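Local coordinates for glycosyltransferase (duf1792) (PDB 5V4A), which probably transfers sugar from a UDP-linked donor, as a GT-D-type glycosyltransferase domain forming the C-terminal part of a longer streptococcal protein, at residues Lys238-His243 with Phe251-Glu256; Val42-Asp47 with Gly201-Val206. All coordinates share one frame; numbering follows the deposited sequence.

Contact 1: residues Lys238-His243 with Phe251-Glu256; sequences KVKLSH and FDQDIE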
loop_
_atom_site.group_PDB
_atom_site.type_symbol
_atom_site.label_atom_id
_atom_site.label_comp_id
_atom_site.label_asym_id
_atom_site.label_seq_id
_atom_site.Cartn_x
_atom_site.Cartn_y
_atom_site.Cartn_z
ATOM N N LYS A 238 16.459 -15.059 11.342
ATOM C CA LYS A 238 16.153 -15.765 10.090
ATOM C C LYS A 238 15.945 -17.255 10.369
ATOM O O LYS A 238 16.745 -18.117 9.995
ATOM C CB LYS A 238 17.246 -15.545 9.056
ATOM C CG LYS A 238 17.352 -14.119 8.529
ATOM C CD LYS A 238 18.562 -13.979 7.615
ATOM C CE LYS A 238 18.710 -12.572 7.060
ATOM N NZ LYS A 238 18.476 -11.528 8.089
ATOM N N VAL A 239 14.839 -17.545 11.050
ATOM C CA VAL A 239 14.523 -18.909 11.465
ATOM C C VAL A 239 14.241 -19.777 10.247
ATOM O O VAL A 239 13.477 -19.389 9.355
ATOM C CB VAL A 239 13.325 -18.905 12.422
ATOM C CG1 VAL A 239 12.982 -20.327 12.827
ATOM C CG2 VAL A 239 13.621 -18.032 13.635
ATOM N N LYS A 240 14.827 -20.980 10.213
ATOM C CA LYS A 240 14.677 -21.830 9.039
ATOM C C LYS A 240 13.326 -22.538 9.033
ATOM O O LYS A 240 12.868 -23.059 10.061
ATOM C CB LYS A 240 15.803 -22.861 8.961
ATOM C CG LYS A 240 15.763 -23.685 7.672
ATOM C CD LYS A 240 16.871 -24.720 7.628
ATOM C CE LYS A 240 16.782 -25.517 6.356
ATOM N NZ LYS A 240 15.414 -26.086 6.161
ATOM N N LEU A 241 12.687 -22.551 7.862
ATOM C CA LEU A 241 11.440 -23.279 7.670
ATOM C C LEU A 241 11.739 -24.688 7.172
ATOM O O LEU A 241 12.712 -24.927 6.451
ATOM C CB LEU A 241 10.530 -22.550 6.669
ATOM C CG LEU A 241 10.276 -21.069 6.957
ATOM C CD1 LEU A 241 9.537 -20.384 5.795
ATOM C CD2 LEU A 241 9.495 -20.908 8.251
ATOM N N SER A 242 10.879 -25.621 7.552
ATOM C CA SER A 242 11.156 -27.020 7.284
ATOM C C SER A 242 10.443 -27.570 6.048
ATOM O O SER A 242 10.762 -28.689 5.631
ATOM C CB SER A 242 10.837 -27.863 8.533
ATOM O OG SER A 242 9.457 -28.103 8.666
ATOM N N HIS A 243 9.455 -26.854 5.484
ATOM C CA HIS A 243 8.627 -27.410 4.417
ATOM C C HIS A 243 8.787 -26.688 3.083
ATOM O O HIS A 243 8.041 -26.972 2.143
ATOM C CB HIS A 243 7.159 -27.442 4.830
ATOM C CG HIS A 243 6.911 -28.221 6.086
ATOM N ND1 HIS A 243 6.743 -27.627 7.318
ATOM C CD2 HIS A 243 6.847 -29.557 6.301
ATOM C CE1 HIS A 243 6.555 -28.563 8.232
ATOM N NE2 HIS A 243 6.619 -29.743 7.643
ATOM N N PHE A 251 21.374 -23.780 0.636
ATOM C CA PHE A 251 21.689 -25.124 0.165
ATOM C C PHE A 251 20.435 -25.984 0.075
ATOM O O PHE A 251 20.438 -26.991 -0.636
ATOM C CB PHE A 251 22.720 -25.776 1.095
ATOM C CG PHE A 251 23.384 -27.009 0.518
ATOM C CD1 PHE A 251 24.300 -26.913 -0.516
ATOM C CD2 PHE A 251 23.066 -28.262 1.001
ATOM C CE1 PHE A 251 24.912 -28.061 -1.038
ATOM C CE2 PHE A 251 23.670 -29.411 0.495
ATOM C CZ PHE A 251 24.591 -29.307 -0.538
ATOM N N ASP A 252 19.347 -25.572 0.747
ATOM C CA ASP A 252 18.063 -26.270 0.733
ATOM C C ASP A 252 18.143 -27.656 1.361
ATOM O O ASP A 252 17.409 -28.563 0.962
ATOM C CB ASP A 252 17.459 -26.391 -0.678
ATOM C CG ASP A 252 16.888 -25.089 -1.193
ATOM O OD1 ASP A 252 16.530 -24.233 -0.365
ATOM O OD2 ASP A 252 16.744 -24.951 -2.433
ATOM N N GLN A 253 18.972 -27.814 2.387
ATOM C CA GLN A 253 18.943 -29.048 3.155
ATOM C C GLN A 253 17.711 -29.092 4.059
ATOM O O GLN A 253 17.122 -28.063 4.407
ATOM C CB GLN A 253 20.214 -29.181 3.996
ATOM C CG GLN A 253 20.182 -28.445 5.338
ATOM C CD GLN A 253 20.431 -26.946 5.248
ATOM O OE1 GLN A 253 20.765 -26.404 4.184
ATOM N NE2 GLN A 253 20.244 -26.257 6.375
ATOM N N ASP A 254 17.306 -30.312 4.424
ATOM C CA ASP A 254 16.247 -30.524 5.419
ATOM C C ASP A 254 14.941 -29.822 5.022
ATOM O O ASP A 254 14.408 -28.973 5.746
ATOM C CB ASP A 254 16.715 -30.082 6.810
ATOM C CG ASP A 254 17.893 -30.913 7.306
ATOM O OD1 ASP A 254 17.843 -32.134 7.098
ATOM O OD2 ASP A 254 18.856 -30.357 7.882
ATOM N N ILE A 255 14.421 -30.200 3.859
ATOM C CA ILE A 255 13.147 -29.692 3.365
ATOM C C ILE A 255 12.256 -30.875 3.010
ATOM O O ILE A 255 12.631 -31.712 2.181
ATOM C CB ILE A 255 13.350 -28.775 2.140
ATOM C CG1 ILE A 255 14.012 -27.458 2.560
ATOM C CG2 ILE A 255 12.030 -28.533 1.407
ATOM C CD1 ILE A 255 14.323 -26.551 1.392
ATOM N N GLU A 256 11.050 -30.904 3.576
ATOM C CA GLU A 256 10.045 -31.908 3.244
ATOM C C GLU A 256 8.742 -31.174 2.939
ATOM O O GLU A 256 8.222 -30.442 3.785
ATOM C CB GLU A 256 9.900 -32.931 4.398
ATOM C CG GLU A 256 9.045 -32.481 5.574
ATOM C CD GLU A 256 9.833 -31.782 6.671
ATOM O OE1 GLU A 256 9.182 -31.313 7.626
ATOM O OE2 GLU A 256 11.085 -31.711 6.586
#
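Residues K238-H243 and F251-E256 are the two arms of an irregular surface loop between helices 224-233 and 261-266 of this GT-D-fold domain. Their touching parts, 240-243 and 253-256, run in similar directions, 38° apart, as an antiparallel hairpin would not.

Backbone pairing is confined to S242-H243 and I255-E256. E256 N donates to S242 O over 3.0 Å, nearly straight (168° at the hydrogen) and in the carbonyl plane. I255 CA also points its hydrogen at S242 O, and H243 CA does the same toward E256 O, so C-H...O contacts flank the one N-H...O bond.

The lysine bonds form a second group. K240 leaves the backbone with CG anti to N, runs extended and bends only at chi4, which brings its ammonium among three carbonyls. NZ bonds D254 O at 3.1 Å from above the carbonyl plane, Q253 O only weakly, and L241 O of its own arm at 3.0 Å. This single charged tip thereby bridges both arms. Its CE meets the amide of Q253, with Q253 NE2 3.5 Å away.

Van der Waals contact is modest: CG2 of I255 rests on the main chain of H243. Earlier in the I255 arm, D252 bonds H245, a UDP-binding residue, through OD1 and T150 through OD2, linking this arm to the nucleotide site.

E256 packs on S242 and H243. Its backbone O lies at the edge of the H243 ring, near the ring plane, 3.0 Å from H243 CD2. Its CG takes the crowded position between N and the carbonyl carbon, and the chain folds back at chi2. The carboxylate is turned steeply to the H243 ring, the planes 79° apart, and OE1 receives a weak, long bond from S242 OG at 3.4 Å.

Contact 2: residues Val42-Asp47 with Gly201-Val206; sequences VYQDFD and GPTAKV. With UDP (uridine-5'-diphosphate), chain C.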
loop_
_atom_site.group_PDB
_atom_site.type_symbol
_atom_site.label_atom_id
_atom_site.label_comp_id
_atom_site.label_asym_id
_atom_site.label_seq_id
_atom_site.Cartn_x
_atom_site.Cartn_y
_atom_site.Cartn_z
ATOM N N VAL A 42 25.648 -20.216 -3.916
ATOM C CA VAL A 42 25.170 -21.517 -3.450
ATOM C C VAL A 42 24.120 -22.103 -4.391
ATOM O O VAL A 42 24.189 -23.287 -4.742
ATOM C CB VAL A 42 24.655 -21.429 -2.003
ATOM C CG1 VAL A 42 23.964 -22.737 -1.611
ATOM C CG2 VAL A 42 25.819 -21.172 -1.055
ATOM N N TYR A 43 23.150 -21.304 -4.849
ATOM C CA TYR A 43 22.179 -21.888 -5.766
ATOM C C TYR A 43 22.393 -21.463 -7.222
ATOM O O TYR A 43 21.498 -21.652 -8.052
ATOM C CB TYR A 43 20.731 -21.616 -5.325
ATOM C CG TYR A 43 20.315 -20.187 -5.066
ATOM C CD1 TYR A 43 20.555 -19.189 -5.990
ATOM C CD2 TYR A 43 19.570 -19.863 -3.928
ATOM C CE1 TYR A 43 20.133 -17.874 -5.758
ATOM C CE2 TYR A 43 19.144 -18.573 -3.688
ATOM C CZ TYR A 43 19.426 -17.577 -4.604
ATOM O OH TYR A 43 19.002 -16.287 -4.359
ATOM N N GLN A 44 23.578 -20.974 -7.575
ATOM C CA GLN A 44 23.896 -20.759 -8.989
ATOM C C GLN A 44 25.399 -20.841 -9.201
ATOM O O GLN A 44 26.136 -19.985 -8.706
ATOM C CB GLN A 44 23.350 -19.421 -9.479
ATOM C CG GLN A 44 23.680 -19.182 -10.953
ATOM C CD GLN A 44 23.133 -20.272 -11.867
ATOM O OE1 GLN A 44 21.920 -20.427 -12.004
ATOM N NE2 GLN A 44 24.037 -21.029 -12.510
ATOM N N ASP A 45 25.847 -21.871 -9.934
ATOM C CA ASP A 45 27.249 -21.981 -10.311
ATOM C C ASP A 45 27.644 -20.895 -11.311
ATOM O O ASP A 45 26.835 -20.431 -12.122
ATOM C CB ASP A 45 27.564 -23.338 -10.961
ATOM C CG ASP A 45 27.297 -24.527 -10.048
ATOM O OD1 ASP A 45 27.064 -24.335 -8.831
ATOM O OD2 ASP A 45 27.351 -25.668 -10.559
ATOM N N PHE A 46 28.922 -20.527 -11.279
ATOM C CA PHE A 46 29.436 -19.575 -12.247
ATOM C C PHE A 46 29.213 -20.090 -13.662
ATOM O O PHE A 46 29.478 -21.260 -13.968
ATOM C CB PHE A 46 30.929 -19.316 -12.017
ATOM C CG PHE A 46 31.580 -18.541 -13.132
ATOM C CD1 PHE A 46 32.361 -19.187 -14.073
ATOM C CD2 PHE A 46 31.403 -17.163 -13.247
ATOM C CE1 PHE A 46 32.962 -18.474 -15.115
ATOM C CE2 PHE A 46 31.991 -16.443 -14.287
ATOM C CZ PHE A 46 32.779 -17.103 -15.216
ATOM N N ASP A 47 28.729 -19.200 -14.518
ATOM C CA ASP A 47 28.543 -19.403 -15.947
ATOM C C ASP A 47 28.965 -18.094 -16.596
ATOM O O ASP A 47 28.477 -17.032 -16.196
ATOM C CB ASP A 47 27.093 -19.752 -16.288
ATOM C CG ASP A 47 26.849 -19.877 -17.788
ATOM O OD1 ASP A 47 26.970 -18.863 -18.511
ATOM O OD2 ASP A 47 26.501 -20.986 -18.244
ATOM N N GLY A 201 16.510 -16.292 -8.364
ATOM C CA GLY A 201 17.902 -15.926 -8.221
ATOM C C GLY A 201 18.434 -15.155 -9.410
ATOM O O GLY A 201 17.730 -14.319 -9.998
ATOM N N PRO A 202 19.683 -15.439 -9.803
ATOM C CA PRO A 202 20.290 -14.700 -10.923
ATOM C C PRO A 202 19.592 -14.936 -12.258
ATOM O O PRO A 202 19.603 -14.043 -13.114
ATOM C CB PRO A 202 21.743 -15.206 -10.925
ATOM C CG PRO A 202 21.940 -15.838 -9.577
ATOM C CD PRO A 202 20.626 -16.406 -9.210
ATOM N N THR A 203 18.992 -16.115 -12.464
ATOM C CA THR A 203 18.231 -16.369 -13.683
ATOM C C THR A 203 17.003 -15.463 -13.775
ATOM O O THR A 203 16.591 -15.086 -14.880
ATOM C CB THR A 203 17.825 -17.843 -13.757
ATOM O OG1 THR A 203 18.993 -18.662 -13.605
ATOM C CG2 THR A 203 17.107 -18.185 -15.067
ATOM N N ALA A 204 16.415 -15.094 -12.637
ATOM C CA ALA A 204 15.276 -14.182 -12.678
ATOM C C ALA A 204 15.635 -12.868 -13.366
ATOM O O ALA A 204 14.793 -12.271 -14.054
ATOM C CB ALA A 204 14.759 -13.914 -11.259
ATOM N N LYS A 205 16.875 -12.403 -13.207
ATOM C CA LYS A 205 17.220 -11.077 -13.718
ATOM C C LYS A 205 17.330 -11.088 -15.235
ATOM O O LYS A 205 16.875 -10.153 -15.908
ATOM C CB LYS A 205 18.531 -10.601 -13.094
ATOM C CG LYS A 205 18.415 -10.345 -11.592
ATOM C CD LYS A 205 18.704 -11.530 -10.744
ATOM C CE LYS A 205 18.632 -11.176 -9.252
ATOM N NZ LYS A 205 17.275 -11.188 -8.591
ATOM N N VAL A 206 17.914 -12.149 -15.785
ATOM C CA VAL A 206 18.011 -12.278 -17.230
ATOM C C VAL A 206 16.647 -12.565 -17.827
ATOM O O VAL A 206 16.326 -12.112 -18.932
ATOM C CB VAL A 206 19.014 -13.385 -17.583
ATOM C CG1 VAL A 206 19.244 -13.401 -19.073
ATOM C CG2 VAL A 206 20.308 -13.202 -16.806
HETATM N N1 UDP C . 16.107 -19.860 -6.959
HETATM C C2 UDP C . 15.626 -20.873 -7.755
HETATM N N3 UDP C . 16.521 -21.376 -8.662
HETATM C C4 UDP C . 17.831 -20.977 -8.846
HETATM C C5 UDP C . 18.254 -19.915 -7.992
HETATM C C6 UDP C . 17.391 -19.389 -7.099
HETATM O O2 UDP C . 14.485 -21.301 -7.669
HETATM O O4 UDP C . 18.524 -21.526 -9.724
HETATM C "C1'" UDP C . 15.152 -19.227 -6.009
HETATM C "C2'" UDP C . 15.313 -19.541 -4.528
HETATM O "O2'" UDP C . 14.788 -20.829 -4.210
HETATM C "C3'" UDP C . 14.509 -18.374 -3.915
HETATM C "C4'" UDP C . 14.697 -17.231 -4.934
HETATM O "O4'" UDP C . 15.315 -17.831 -6.092
HETATM O "O3'" UDP C . 13.115 -18.647 -3.835
HETATM C "C5'" UDP C . 15.507 -16.050 -4.454
HETATM O "O5'" UDP C . 15.788 -15.101 -5.506
HETATM P PA UDP C . 16.744 -13.867 -5.253
HETATM O O1A UDP C . 18.180 -14.328 -5.017
HETATM O O2A UDP C . 16.510 -12.912 -6.364
HETATM O O3A UDP C . 16.222 -13.239 -3.837
HETATM P PB UDP C . 16.465 -11.858 -3.087
HETATM O O1B UDP C . 17.340 -11.080 -4.077
HETATM O O2B UDP C . 17.287 -12.277 -1.846
HETATM O O3B UDP C . 15.174 -11.163 -2.775
HETATM O O HOH W 1 19.866 -19.102 -11.150
#
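The Y43 ring lies with one face over the UDP uracil, C6 of the base lying over the ring centre, 3.3 Å from the ring plane. Its CG takes the crowded position between N and the carbonyl carbon (chi1 54°), turning the ring from the 42-47 loop toward the start of helix 201-213. There the ring edge meets P202, CE1 lying 3.8 Å from P202 CD near the ring plane. G201 has positive phi and no side chain, which lets its CA come obliquely within 3.9 Å of Y43 CE1; its N-H donates to UDP O5'.

Q44 and P202 lie side by side, pointing opposite ways, with Q44 CB 3.9 Å from P202 CG. The glutamine chain bends at chi2, and its NE2 makes a straight bond to D45 O (2.9 Å, 176°) on a carbonyl lone pair, which fixes the amide's rotation. OE1 and T203 OG1, from side chains set roughly perpendicular, are joined by one water, 2.6 Å from each, that also donates to UDP O4. Two residues on from T203, K205 NZ bonds UDP O2A at 2.9 Å and forms a salt bridge with D220.

The buried contact thus wedges the loop between helices 30-36 and 48-58 against the N-terminal end of helix 201-213, which follows strand 195-199; L35 packs on both Q44 and P202.

In the fold
Both segments of contact 2 precede contact 1 along the chain: 42-47 and 201-206 are followed by helix 224-233 and then by both arms of contact 1. Their centres lie about 20 Å apart, contact 2 buried about 11 Å from the chain centre and contact 1 at the surface about 18 Å from it. They meet directly where F251 N packs 3.6 Å from V42 CG1. Contact 2 joins distant parts of the GT-D domain around UDP, its helix 201-213 following strand 195-199 of the five-stranded parallel sheet. Contact 1 shapes a local loop whose I255 side chain comes within about 8 Å of the nucleotide. Together they border the UDP site.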